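Local coordinates for DNA mismatch repair protein MUTS (Thermus aquaticus, PDB 1EWQ) that probably recognises mismatched base pairs in DNA and uses ATP binding and a weak ATPase activity to start mismatch repair, at residues L50-L54 against R84-F90; V178-P182 against E204-E208; D662-R666 against F693-Y697; F567-L572 against T591-T596; R338-G342 against R507-K511. One frame throughout, in Å; residues are numbered along the deposited sequence.

Contact 1. Residues L50-L54 against R84-F90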
# COMPACT_ATOMS: atom_id res chain seq x y z
N LEU C 50 -14.00 9.41 -11.25
CA LEU C 50 -13.14 10.52 -10.85
C LEU C 50 -13.37 10.95 -9.41
O LEU C 50 -12.42 11.09 -8.64
CB LEU C 50 -13.37 11.73 -11.77
CG LEU C 50 -12.44 12.93 -11.57
CD1 LEU C 50 -11.04 12.59 -12.05
CD2 LEU C 50 -12.98 14.13 -12.33
N ALA C 51 -14.64 11.15 -9.05
CA ALA C 51 -15.02 11.58 -7.71
C ALA C 51 -14.51 10.65 -6.62
O ALA C 51 -13.90 11.11 -5.65
CB ALA C 51 -16.54 11.69 -7.62
N ARG C 52 -14.74 9.35 -6.77
CA ARG C 52 -14.28 8.42 -5.75
C ARG C 52 -12.77 8.21 -5.80
O ARG C 52 -12.11 8.12 -4.76
CB ARG C 52 -15.00 7.08 -5.86
CG ARG C 52 -14.47 6.13 -6.91
CD ARG C 52 -15.11 4.75 -6.70
NE ARG C 52 -16.56 4.79 -6.85
CZ ARG C 52 -17.20 4.73 -8.02
NH1 ARG C 52 -16.51 4.62 -9.15
NH2 ARG C 52 -18.53 4.79 -8.06
N ALA C 53 -12.23 8.14 -7.01
CA ALA C 53 -10.79 7.95 -7.19
C ALA C 53 -9.99 9.01 -6.44
O ALA C 53 -8.96 8.71 -5.84
CB ALA C 53 -10.44 7.97 -8.66
N LEU C 54 -10.47 10.25 -6.48
CA LEU C 54 -9.78 11.35 -5.82
C LEU C 54 -10.52 11.88 -4.61
O LEU C 54 -10.11 12.87 -4.00
CB LEU C 54 -9.55 12.49 -6.82
CG LEU C 54 -8.75 12.11 -8.07
CD1 LEU C 54 -8.70 13.30 -9.02
CD2 LEU C 54 -7.34 11.65 -7.68
N ARG C 84 -1.62 11.39 -8.90
CA ARG C 84 -2.39 10.46 -8.11
C ARG C 84 -3.14 9.45 -8.97
O ARG C 84 -3.10 8.26 -8.70
CB ARG C 84 -3.38 11.20 -7.20
CG ARG C 84 -2.75 11.73 -5.91
CD ARG C 84 -3.83 12.03 -4.88
NE ARG C 84 -4.58 13.24 -5.21
CZ ARG C 84 -5.78 13.53 -4.73
NH1 ARG C 84 -6.39 12.70 -3.90
NH2 ARG C 84 -6.37 14.66 -5.08
N LEU C 85 -3.82 9.94 -10.01
CA LEU C 85 -4.57 9.05 -10.88
C LEU C 85 -3.64 8.01 -11.50
O LEU C 85 -3.98 6.83 -11.58
CB LEU C 85 -5.25 9.86 -11.99
CG LEU C 85 -6.32 10.83 -11.49
CD1 LEU C 85 -6.75 11.75 -12.62
CD2 LEU C 85 -7.50 10.03 -10.96
N LEU C 86 -2.47 8.46 -11.95
CA LEU C 86 -1.51 7.55 -12.56
C LEU C 86 -1.12 6.41 -11.64
O LEU C 86 -1.08 5.25 -12.05
CB LEU C 86 -0.26 8.32 -12.99
CG LEU C 86 -0.42 9.14 -14.27
CD1 LEU C 86 0.71 10.12 -14.40
CD2 LEU C 86 -0.47 8.20 -15.46
N LYS C 87 -0.85 6.74 -10.38
CA LYS C 87 -0.43 5.74 -9.42
C LYS C 87 -1.53 4.74 -9.07
O LYS C 87 -1.25 3.67 -8.52
CB LYS C 87 0.12 6.44 -8.17
CG LYS C 87 1.24 7.41 -8.54
CD LYS C 87 1.92 8.02 -7.33
CE LYS C 87 3.02 9.00 -7.76
NZ LYS C 87 4.07 8.36 -8.61
N MSE C 88 -2.77 5.08 -9.39
CA MSE C 88 -3.87 4.18 -9.11
C MSE C 88 -4.14 3.22 -10.27
O MSE C 88 -4.95 2.31 -10.15
CB MSE C 88 -5.14 4.97 -8.77
CG MSE C 88 -5.16 5.52 -7.35
SE MSE C 88 -6.60 6.77 -6.96
CE MSE C 88 -5.53 8.23 -6.28
N GLY C 89 -3.45 3.43 -11.39
CA GLY C 89 -3.63 2.56 -12.54
C GLY C 89 -4.44 3.12 -13.70
O GLY C 89 -4.81 2.37 -14.61
N PHE C 90 -4.71 4.42 -13.69
CA PHE C 90 -5.47 5.05 -14.77
C PHE C 90 -4.57 5.52 -15.91
O PHE C 90 -3.38 5.76 -15.72
CB PHE C 90 -6.21 6.31 -14.29
CG PHE C 90 -7.33 6.05 -13.32
CD1 PHE C 90 -7.08 5.99 -11.95
CD2 PHE C 90 -8.64 5.93 -13.77
CE1 PHE C 90 -8.12 5.81 -11.05
CE2 PHE C 90 -9.69 5.74 -12.88
CZ PHE C 90 -9.43 5.68 -11.52
O HOH W 1 -8.78 15.15 -4.07
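Leu54 and Leu85 meet because each turns its CG beside its own backbone N and opposite its carbonyl carbon (chi1 -58° and -65°), which carries both branched ends into the seam between helix 44-54 and helix 78-87. This is helix-helix packing in MutS domain I, beside its mixed sheet: Leu50 of the first helix touches Leu33, and Phe90, just past the second, touches Leu31, both on strand 31-36. The two leucine side chains run roughly perpendicular to each other and are closest at Leu54 CD2 and Leu85 CD2, 3.7 Å apart.

Leu54 CD2 has a second role. A bend at chi3 (-74°) folds the Arg84 chain so that its guanidinium lies flat under this methyl, with CZ 3.8 Å from Leu54 CD2 and the methyl centred over the face. On the Phe90 side of the seam, Ala53 CB approaches the ring obliquely, 3.8 Å from Phe90 CZ, while the selenium of selenomethionine Met88 comes to 3.3 Å from the backbone O of Ala53.

The turn that leads to Phe90 is a Schellman motif at Gly89, closed by Gly89 N to Leu86 O (3.1 Å) and Phe90 N to Leu85 O. Leu85 O also takes the N-H of Met88, and the two donors arrive from opposite faces of its plane. At the other end of the contact, one water lies at the in-plane edge of the guanidinium, accepting from Arg84 NH2 at 2.7 Å and donating to Leu54 O at 2.6 Å.

Contact 2. Residues V178-P182 against E204-E208; sequences VLLAP and EAPFE
Ala181 and Phe207 bring their CA atoms to 6.3 Å of each other, and Leu179 and Glu204 theirs to 6.0 Å, yet no direct hydrogen bond joins the two segments. Residues 178-180 are strand, whereas 204-208 has already left strand 201-203 and runs as irregular loop. Water fills in: one molecule lies within bonding distance of both Leu180 O and Ala205 O (2.7 Å from the latter), and another lies close to Leu180 O and takes a weak bond from Ala205 N.

Phe207 is the principal side chain. Its ring lies flat against the backbone at Ala181, whose CA stands 3.6 Å from the ring centroid and only 7° off the normal, a CH-pi contact over the face. This occurs where a beta-alpha-beta crossover begins: strand 177-180 ends, Ala181 takes the N-cap position of helix 182-186, and the chain returns through helix 188-197 to the parallel edge strand 201-203, in MutS domain II with its RNase H-like fold. The rim of the same ring is engaged too, since Leu179 O lies near its plane, 3.4 Å from Phe207 CZ. Pro182 CD comes in obliquely, 3.9 Å from Phe207 CD1. Ala138 and, from helix 215-232, Ala223 also touch the ring. Further along, Leu179 lies against Tyr227 of that helix and sets its CD1 methyl 3.9 Å from Ala205 CB.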
# COMPACT_ATOMS: atom_id res chain seq x y z
N VAL C 178 4.28 -1.85 -20.93
CA VAL C 178 4.61 -2.80 -21.97
C VAL C 178 3.54 -2.96 -23.06
O VAL C 178 2.35 -3.04 -22.77
CB VAL C 178 4.91 -4.19 -21.34
CG1 VAL C 178 5.14 -5.24 -22.43
CG2 VAL C 178 6.13 -4.11 -20.43
N LEU C 179 3.99 -2.98 -24.31
CA LEU C 179 3.10 -3.16 -25.46
C LEU C 179 3.40 -4.54 -26.05
O LEU C 179 4.51 -4.80 -26.51
CB LEU C 179 3.38 -2.11 -26.54
CG LEU C 179 3.49 -0.63 -26.16
CD1 LEU C 179 3.81 0.17 -27.41
CD2 LEU C 179 2.19 -0.14 -25.53
N LEU C 180 2.41 -5.44 -26.03
CA LEU C 180 2.61 -6.78 -26.57
C LEU C 180 2.01 -6.91 -27.97
O LEU C 180 0.94 -6.37 -28.25
CB LEU C 180 1.98 -7.83 -25.64
CG LEU C 180 2.52 -7.99 -24.21
CD1 LEU C 180 1.57 -8.86 -23.39
CD2 LEU C 180 3.93 -8.59 -24.23
N ALA C 181 2.71 -7.63 -28.84
CA ALA C 181 2.26 -7.87 -30.20
C ALA C 181 0.90 -8.57 -30.16
O ALA C 181 0.60 -9.31 -29.23
CB ALA C 181 3.26 -8.74 -30.94
N PRO C 182 0.06 -8.34 -31.18
CA PRO C 182 -1.27 -8.96 -31.24
C PRO C 182 -1.20 -10.47 -30.99
O PRO C 182 -2.00 -11.02 -30.22
CB PRO C 182 -1.74 -8.63 -32.65
CG PRO C 182 -1.06 -7.32 -32.93
CD PRO C 182 0.32 -7.56 -32.41
N GLU C 204 -2.36 -1.40 -25.63
CA GLU C 204 -2.48 -1.78 -27.02
C GLU C 204 -1.92 -0.76 -27.98
O GLU C 204 -2.08 0.44 -27.80
CB GLU C 204 -3.94 -2.00 -27.39
CG GLU C 204 -4.62 -3.14 -26.70
CD GLU C 204 -5.89 -3.54 -27.43
OE1 GLU C 204 -6.73 -2.65 -27.69
OE2 GLU C 204 -6.03 -4.74 -27.75
N ALA C 205 -1.29 -1.26 -29.03
CA ALA C 205 -0.72 -0.42 -30.05
C ALA C 205 -0.63 -1.28 -31.30
O ALA C 205 -0.56 -2.51 -31.21
CB ALA C 205 0.66 0.06 -29.64
N PRO C 206 -0.68 -0.66 -32.48
CA PRO C 206 -0.58 -1.47 -33.70
C PRO C 206 0.88 -1.88 -33.86
O PRO C 206 1.77 -1.16 -33.38
CB PRO C 206 -1.03 -0.50 -34.79
CG PRO C 206 -0.55 0.83 -34.27
CD PRO C 206 -0.93 0.76 -32.80
N PHE C 207 1.14 -3.01 -34.50
CA PHE C 207 2.50 -3.47 -34.68
C PHE C 207 2.98 -3.54 -36.12
O PHE C 207 3.72 -4.46 -36.50
CB PHE C 207 2.71 -4.83 -33.98
CG PHE C 207 3.03 -4.71 -32.51
CD1 PHE C 207 2.10 -4.18 -31.61
CD2 PHE C 207 4.27 -5.11 -32.02
CE1 PHE C 207 2.40 -4.06 -30.25
CE2 PHE C 207 4.59 -4.99 -30.66
CZ PHE C 207 3.65 -4.47 -29.78
N GLU C 208 2.57 -2.56 -36.92
CA GLU C 208 2.99 -2.50 -38.31
C GLU C 208 4.47 -2.13 -38.27
O GLU C 208 4.86 -1.15 -37.64
CB GLU C 208 2.20 -1.41 -39.05
CG GLU C 208 0.68 -1.48 -38.85
CD GLU C 208 0.13 -2.90 -38.89
OE1 GLU C 208 0.64 -3.72 -39.69
OE2 GLU C 208 -0.81 -3.20 -38.11
O HOH W 2 -0.99 -5.01 -30.31
O HOH W 3 0.25 -3.97 -27.86

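Contact 3. Residues D662-R666 against F693-Y697; sequences DEVGR and FATHY. With SO4 (sulfate ion), chain F.
Glu663 sits beside Ala694 and His696, and its side chain can be traced across both. CB and CG pass the carbonyl of Ala694, with CG 3.8 Å from Ala694 O; the same oxygen accepts the backbone N-H of Glu663 at 2.6 Å (154°). From CG the chain runs extended (chi2 -172°) and parts at the carboxylate. OE2 comes to 2.7 Å from His696 NE2, with the carboxylate and imidazole planes 59° apart. OE1, through its anti lone pair, receives Arg666 NH2 at 2.6 Å, almost in the guanidinium plane, while Arg666 NH1 pairs with Glu642.

His696 NE2 is also weakly bonded to Asn585, in the predicted ATP-binding loop. At the other nitrogen, His696 ND1 donates to sulfate O3 at 3.0 Å, and the sulfate is held as well by Thr668 and Ser669 of the second subunit. Asp662-Glu663 fits the Walker B position and His696 the H-loop of ABC-type ATPases, consistent with a nucleotide site at the dimer interface. Next along the segments, Phe693 turns its edge to Val664 O, 3.4 Å from CZ, and a water bridges Val664 O to Thr695 OG1.

All this lies where parallel strands 657-662 and 690-694 end side by side, the latter also flanked by strand 578-582; Val664 packs on helix 638-652, and Tyr697 on helix 670-687.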
# COMPACT_ATOMS: atom_id res chain seq x y z
N ASP C 662 23.59 -22.42 -3.81
CA ASP C 662 23.28 -22.43 -2.38
C ASP C 662 22.44 -23.65 -2.03
O ASP C 662 21.22 -23.65 -2.22
CB ASP C 662 22.53 -21.13 -2.06
CG ASP C 662 22.12 -21.00 -0.61
OD1 ASP C 662 20.91 -20.78 -0.35
OD2 ASP C 662 23.01 -21.09 0.27
N GLU C 663 23.11 -24.70 -1.55
CA GLU C 663 22.46 -25.93 -1.12
C GLU C 663 21.62 -26.66 -2.19
O GLU C 663 20.52 -27.15 -1.93
CB GLU C 663 21.61 -25.66 0.13
CG GLU C 663 22.35 -24.84 1.20
CD GLU C 663 21.59 -24.72 2.52
OE1 GLU C 663 20.37 -24.50 2.49
OE2 GLU C 663 22.23 -24.82 3.59
N VAL C 664 22.15 -26.72 -3.41
CA VAL C 664 21.46 -27.42 -4.49
C VAL C 664 21.44 -28.91 -4.13
O VAL C 664 22.49 -29.49 -3.79
CB VAL C 664 22.20 -27.18 -5.84
CG1 VAL C 664 21.79 -28.21 -6.88
CG2 VAL C 664 21.87 -25.79 -6.35
N GLY C 665 20.26 -29.51 -4.17
CA GLY C 665 20.11 -30.93 -3.83
C GLY C 665 19.07 -31.16 -2.75
O GLY C 665 18.56 -32.27 -2.58
N ARG C 666 18.76 -30.10 -2.01
CA ARG C 666 17.76 -30.12 -0.94
C ARG C 666 16.38 -30.40 -1.54
O ARG C 666 16.17 -30.24 -2.74
CB ARG C 666 17.70 -28.74 -0.27
CG ARG C 666 17.45 -27.67 -1.34
CD ARG C 666 16.82 -26.37 -0.87
NE ARG C 666 17.68 -25.58 0.00
CZ ARG C 666 17.65 -24.25 0.07
NH1 ARG C 666 16.82 -23.56 -0.70
NH2 ARG C 666 18.44 -23.62 0.92
N PHE C 693 29.89 -23.27 -4.36
CA PHE C 693 28.76 -24.13 -4.02
C PHE C 693 28.69 -24.35 -2.52
O PHE C 693 29.44 -25.16 -1.98
CB PHE C 693 28.93 -25.47 -4.75
CG PHE C 693 27.75 -26.41 -4.64
CD1 PHE C 693 27.66 -27.52 -5.49
CD2 PHE C 693 26.74 -26.20 -3.69
CE1 PHE C 693 26.59 -28.40 -5.40
CE2 PHE C 693 25.66 -27.09 -3.60
CZ PHE C 693 25.59 -28.18 -4.46
N ALA C 694 27.79 -23.61 -1.86
CA ALA C 694 27.58 -23.73 -0.42
C ALA C 694 26.68 -24.95 -0.22
O ALA C 694 25.60 -25.03 -0.82
CB ALA C 694 26.90 -22.49 0.12
N THR C 695 27.10 -25.87 0.64
CA THR C 695 26.31 -27.08 0.87
C THR C 695 26.62 -27.69 2.23
O THR C 695 27.57 -27.29 2.90
CB THR C 695 26.61 -28.14 -0.23
OG1 THR C 695 25.80 -29.31 -0.02
CG2 THR C 695 28.07 -28.54 -0.20
N HIS C 696 25.80 -28.66 2.64
CA HIS C 696 26.00 -29.36 3.90
C HIS C 696 26.51 -30.76 3.60
O HIS C 696 26.97 -31.47 4.49
CB HIS C 696 24.70 -29.49 4.68
CG HIS C 696 24.18 -28.19 5.20
ND1 HIS C 696 24.91 -27.39 6.06
CD2 HIS C 696 23.04 -27.51 4.94
CE1 HIS C 696 24.23 -26.29 6.31
NE2 HIS C 696 23.09 -26.33 5.64
N TYR C 697 26.42 -31.17 2.34
CA TYR C 697 26.87 -32.50 1.94
C TYR C 697 28.37 -32.72 2.08
O TYR C 697 29.16 -32.23 1.26
CB TYR C 697 26.45 -32.77 0.50
CG TYR C 697 24.95 -32.90 0.30
CD1 TYR C 697 24.37 -32.57 -0.92
CD2 TYR C 697 24.13 -33.41 1.31
CE1 TYR C 697 23.02 -32.76 -1.13
CE2 TYR C 697 22.77 -33.61 1.11
CZ TYR C 697 22.22 -33.28 -0.12
OH TYR C 697 20.88 -33.47 -0.36
S SO4 F . 26.11 -28.84 9.32
O1 SO4 F . 25.93 -30.24 9.75
O2 SO4 F . 27.00 -28.13 10.26
O3 SO4 F . 26.69 -28.83 7.97
O4 SO4 F . 24.79 -28.18 9.31
O HOH W 4 23.35 -29.17 -1.18
O HOH W 5 17.56 -33.76 -0.73

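Contact 4. Residues F567-L572 against T591-T596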
# COMPACT_ATOMS: atom_id res chain seq x y z
N PHE C 567 31.27 -6.00 9.59
CA PHE C 567 31.48 -7.11 8.69
C PHE C 567 32.86 -7.73 8.87
O PHE C 567 33.84 -7.03 9.14
CB PHE C 567 31.34 -6.63 7.24
CG PHE C 567 31.12 -7.73 6.26
CD1 PHE C 567 29.85 -8.21 6.00
CD2 PHE C 567 32.20 -8.32 5.62
CE1 PHE C 567 29.64 -9.25 5.12
CE2 PHE C 567 32.01 -9.36 4.73
CZ PHE C 567 30.73 -9.83 4.48
N VAL C 568 32.92 -9.05 8.72
CA VAL C 568 34.17 -9.77 8.83
C VAL C 568 34.67 -10.03 7.40
O VAL C 568 34.07 -10.81 6.67
CB VAL C 568 34.00 -11.11 9.56
CG1 VAL C 568 35.31 -11.88 9.54
CG2 VAL C 568 33.55 -10.87 10.99
N PRO C 569 35.76 -9.38 7.00
CA PRO C 569 36.30 -9.57 5.65
C PRO C 569 36.75 -11.01 5.41
O PRO C 569 37.02 -11.75 6.36
CB PRO C 569 37.46 -8.57 5.59
CG PRO C 569 37.05 -7.49 6.57
CD PRO C 569 36.52 -8.34 7.72
N ASN C 570 36.83 -11.42 4.15
CA ASN C 570 37.26 -12.77 3.81
C ASN C 570 38.00 -12.81 2.50
O ASN C 570 37.80 -11.98 1.62
CB ASN C 570 36.07 -13.72 3.74
CG ASN C 570 35.78 -14.37 5.06
OD1 ASN C 570 36.61 -15.10 5.60
ND2 ASN C 570 34.59 -14.12 5.60
N ASP C 571 38.88 -13.80 2.38
CA ASP C 571 39.67 -13.96 1.17
C ASP C 571 39.01 -15.00 0.28
O ASP C 571 38.08 -15.70 0.69
CB ASP C 571 41.09 -14.45 1.49
CG ASP C 571 41.82 -13.54 2.47
OD1 ASP C 571 41.46 -12.36 2.58
OD2 ASP C 571 42.76 -14.03 3.13
N LEU C 572 39.52 -15.09 -0.93
CA LEU C 572 39.05 -16.06 -1.90
C LEU C 572 39.98 -16.10 -3.09
O LEU C 572 40.37 -15.06 -3.62
CB LEU C 572 37.63 -15.71 -2.39
CG LEU C 572 37.11 -16.69 -3.45
CD1 LEU C 572 37.06 -18.09 -2.87
CD2 LEU C 572 35.75 -16.25 -3.94
N THR C 591 26.31 -14.85 2.35
CA THR C 591 26.83 -13.50 2.21
C THR C 591 28.18 -13.57 1.49
O THR C 591 28.50 -12.71 0.69
CB THR C 591 26.99 -12.83 3.59
OG1 THR C 591 25.70 -12.56 4.13
CG2 THR C 591 27.76 -11.53 3.48
N PHE C 592 28.95 -14.62 1.79
CA PHE C 592 30.25 -14.80 1.16
C PHE C 592 30.06 -14.98 -0.35
O PHE C 592 30.81 -14.42 -1.15
CB PHE C 592 30.97 -16.01 1.75
CG PHE C 592 32.34 -16.25 1.19
CD1 PHE C 592 33.34 -15.29 1.35
CD2 PHE C 592 32.64 -17.43 0.53
CE1 PHE C 592 34.64 -15.52 0.85
CE2 PHE C 592 33.93 -17.67 0.02
CZ PHE C 592 34.93 -16.71 0.19
N LEU C 593 29.07 -15.77 -0.73
CA LEU C 593 28.79 -15.99 -2.14
C LEU C 593 28.39 -14.67 -2.79
O LEU C 593 28.98 -14.27 -3.79
CB LEU C 593 27.64 -16.99 -2.36
CG LEU C 593 27.81 -18.46 -1.94
CD1 LEU C 593 26.80 -19.31 -2.72
CD2 LEU C 593 29.20 -18.92 -2.24
N ARG C 594 27.40 -14.00 -2.22
CA ARG C 594 26.92 -12.75 -2.78
C ARG C 594 27.99 -11.66 -2.86
O ARG C 594 28.04 -10.92 -3.85
CB ARG C 594 25.72 -12.22 -2.00
CG ARG C 594 24.50 -13.15 -2.00
CD ARG C 594 23.34 -12.49 -1.26
NE ARG C 594 22.26 -13.43 -1.01
CZ ARG C 594 22.04 -14.03 0.16
NH1 ARG C 594 22.82 -13.79 1.21
NH2 ARG C 594 21.04 -14.90 0.28
N GLN C 595 28.85 -11.54 -1.84
CA GLN C 595 29.88 -10.50 -1.87
C GLN C 595 30.82 -10.72 -3.04
O GLN C 595 31.31 -9.77 -3.63
CB GLN C 595 30.67 -10.44 -0.54
CG GLN C 595 31.92 -11.31 -0.41
CD GLN C 595 32.61 -11.15 0.96
OE1 GLN C 595 33.82 -11.37 1.10
NE2 GLN C 595 31.84 -10.78 1.96
N THR C 596 31.05 -11.99 -3.37
CA THR C 596 31.91 -12.34 -4.49
C THR C 596 31.31 -11.81 -5.79
O THR C 596 32.00 -11.17 -6.59
CB THR C 596 32.06 -13.87 -4.59
OG1 THR C 596 32.65 -14.37 -3.39
CG2 THR C 596 32.94 -14.25 -5.78
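Phe592 reaches the strand with the edge of its ring: Asp571 O lies near the ring plane, 3.3 Å from Phe592 CZ. CG stands opposite the backbone N (chi1 -178°), which carries the ring across to the strand, against Asn570, Asp571 and Leu572. Asn570 CB approaches obliquely, 3.7 Å from Phe592 CE1, and Leu572 CB lies likewise 3.9 Å from Phe592 CZ.

The side chains of Leu572 and Thr596, one turn on, cross at about a right angle. Both branches of the threonine touch Leu572 CD2, with Thr596 CG2 at 3.9 Å and Thr596 OG1 at 3.7 Å; the hydroxyl can lie against a methyl because its proton is used within the helix, on Phe592 O at 2.9 Å.

At the other end, Phe567 and Thr591 arrive from opposite directions, and the aromatic ring offers its edge to the methyl: Thr591 CG2 lies in the ring plane, 3.4 Å from Phe567 CE1. The Gln595 side chain crosses the same ring obliquely, though which end of its amide faces the ring is uncertain. Asn570 keeps its polar end elsewhere, with OD1 on Val728 N and ND2 on His726 O, both of strand 723-730.

The short strand and helix axes pass 10.4 Å apart at 64°. Helix 589-603 begins within the predicted ATP-binding segment, whose sequence fits a Walker A motif, and Thr591 is close to Gly588; the arrangement is thus a P-loop helix packed on a neighbouring sheet, as in ABC-type ATPases.

Contact 5. Residues R338-G342 against R507-K511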
# COMPACT_ATOMS: atom_id res chain seq x y z
N ARG C 338 12.12 18.54 -23.83
CA ARG C 338 10.93 19.36 -23.68
C ARG C 338 11.05 20.56 -24.62
O ARG C 338 10.06 20.99 -25.22
CB ARG C 338 10.77 19.83 -22.23
CG ARG C 338 10.37 18.70 -21.28
CD ARG C 338 10.19 19.17 -19.84
NE ARG C 338 9.03 20.02 -19.64
CZ ARG C 338 7.75 19.64 -19.76
NH1 ARG C 338 7.44 18.38 -20.08
NH2 ARG C 338 6.77 20.51 -19.53
N LEU C 339 12.26 21.10 -24.76
CA LEU C 339 12.49 22.21 -25.66
C LEU C 339 12.16 21.80 -27.09
O LEU C 339 11.40 22.47 -27.78
CB LEU C 339 13.95 22.68 -25.58
CG LEU C 339 14.34 23.66 -24.46
CD1 LEU C 339 15.84 23.78 -24.35
CD2 LEU C 339 13.69 25.02 -24.73
N GLU C 340 12.74 20.67 -27.52
CA GLU C 340 12.53 20.17 -28.88
C GLU C 340 11.06 19.86 -29.17
O GLU C 340 10.61 20.02 -30.30
CB GLU C 340 13.36 18.91 -29.13
CG GLU C 340 14.87 19.10 -29.00
CD GLU C 340 15.63 17.78 -28.91
OE1 GLU C 340 15.04 16.77 -28.49
OE2 GLU C 340 16.84 17.77 -29.24
N LEU C 341 10.33 19.42 -28.15
CA LEU C 341 8.92 19.08 -28.30
C LEU C 341 7.96 20.26 -28.11
O LEU C 341 6.75 20.08 -28.14
CB LEU C 341 8.54 17.96 -27.31
CG LEU C 341 9.10 16.57 -27.63
CD1 LEU C 341 8.80 15.59 -26.50
CD2 LEU C 341 8.51 16.09 -28.94
N GLY C 342 8.50 21.45 -27.91
CA GLY C 342 7.66 22.62 -27.72
C GLY C 342 6.86 22.66 -26.43
O GLY C 342 5.79 23.27 -26.38
N ARG C 507 12.23 31.19 -25.77
CA ARG C 507 12.22 29.73 -25.71
C ARG C 507 12.83 29.17 -26.99
O ARG C 507 13.64 28.24 -26.95
CB ARG C 507 10.79 29.22 -25.55
CG ARG C 507 10.67 27.71 -25.52
CD ARG C 507 9.38 27.30 -26.21
NE ARG C 507 8.35 26.85 -25.29
CZ ARG C 507 7.10 26.59 -25.65
NH1 ARG C 507 6.72 26.75 -26.91
NH2 ARG C 507 6.23 26.15 -24.75
N GLU C 508 12.43 29.74 -28.13
CA GLU C 508 12.95 29.30 -29.42
C GLU C 508 14.47 29.49 -29.48
O GLU C 508 15.17 28.69 -30.08
CB GLU C 508 12.28 30.10 -30.54
CG GLU C 508 12.68 29.69 -31.95
CD GLU C 508 12.32 28.25 -32.26
OE1 GLU C 508 11.20 27.81 -31.91
OE2 GLU C 508 13.17 27.55 -32.87
N ARG C 509 14.97 30.55 -28.85
CA ARG C 509 16.41 30.81 -28.81
C ARG C 509 17.09 29.64 -28.10
O ARG C 509 18.17 29.18 -28.51
CB ARG C 509 16.72 32.11 -28.05
CG ARG C 509 16.31 33.41 -28.76
CD ARG C 509 17.41 33.93 -29.69
NE ARG C 509 17.61 33.07 -30.85
CZ ARG C 509 18.77 32.94 -31.50
NH1 ARG C 509 19.84 33.62 -31.10
NH2 ARG C 509 18.85 32.11 -32.54
N ALA C 510 16.46 29.17 -27.03
CA ALA C 510 17.00 28.06 -26.25
C ALA C 510 16.89 26.76 -27.03
O ALA C 510 17.82 25.96 -27.05
CB ALA C 510 16.25 27.93 -24.92
N LYS C 511 15.74 26.58 -27.68
CA LYS C 511 15.50 25.38 -28.46
C LYS C 511 16.56 25.14 -29.55
O LYS C 511 16.91 23.99 -29.84
CB LYS C 511 14.10 25.45 -29.09
CG LYS C 511 13.74 24.26 -29.95
CD LYS C 511 12.35 24.39 -30.55
CE LYS C 511 12.06 23.27 -31.53
NZ LYS C 511 10.64 23.26 -32.01
O HOH W 6 3.92 25.15 -28.15
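Leu339 supplies the apolar part of the contact, pressing its CD2 methyl on helix 479-511. With CG lying opposite its carbonyl carbon (chi1 -84°), that methyl reaches Ala510 CB at 3.9 Å and the aliphatic Arg507 CG at 4.1 Å. The backbones are close here, with Leu339 CA and Lys511 CA 5.2 Å apart. Leu339 also touches Ala344 and Leu517, and Ala510 packs on Leu349 and Leu352 of helix 346-366.

Backbone carbonyls meet the two long cationic side chains. Lys511 is fully extended and runs along the end of helix 332-340: its CD is 3.5 Å from Leu339 O, and its NZ lies 3.7 Å from Glu340 O. A positive charge there probably interacts well with the negative end of the helix dipole, without a hydrogen bond to these carbonyls. Glu340 sends its own carboxylate to Arg518.

Arg507 bends at chi2 (-145°) and chi3 (-106°), so that one face of its guanidinium lies over the carbonyl group of Gly342, offset toward the rim. Gly342 O is 3.3 Å from Arg507 NH2, but above the plane, where the N-H cannot point at it; NH2 gives a hydrogen bond to Ala344 O instead. A water donates to Gly342 O at 3.2 Å and takes only a weak bond from Arg507 NH1.

Gly342 has positive phi and its N-H returns to Leu339 O, 3.1 Å away. The site is a Schellman-terminated helix docked on the last turn of the long helix 479-511, within the all-helical part of MutS domain III.

Along the chain the order is contact 1, contact 2, contact 5, contact 4 and contact 3, each closing before the next opens. Contacts 1, 2 and 5 lie in three different domains, I, II and III, with centres 25 to 31 Å apart and no touch between them. Contacts 3 and 4 form a separate group, 17 Å between centres, at the ATPase end; they meet where Leu593 CD1 on helix 589-603 packs 4.3 Å from Ala694 CB on strand 690-694. Contact 1 has its nearest atom about 7 Å from the DNA, contact 3 about 52 Å; the DNA and the predicted ATP site are therefore far apart, consistent with signalling between them over a long distance.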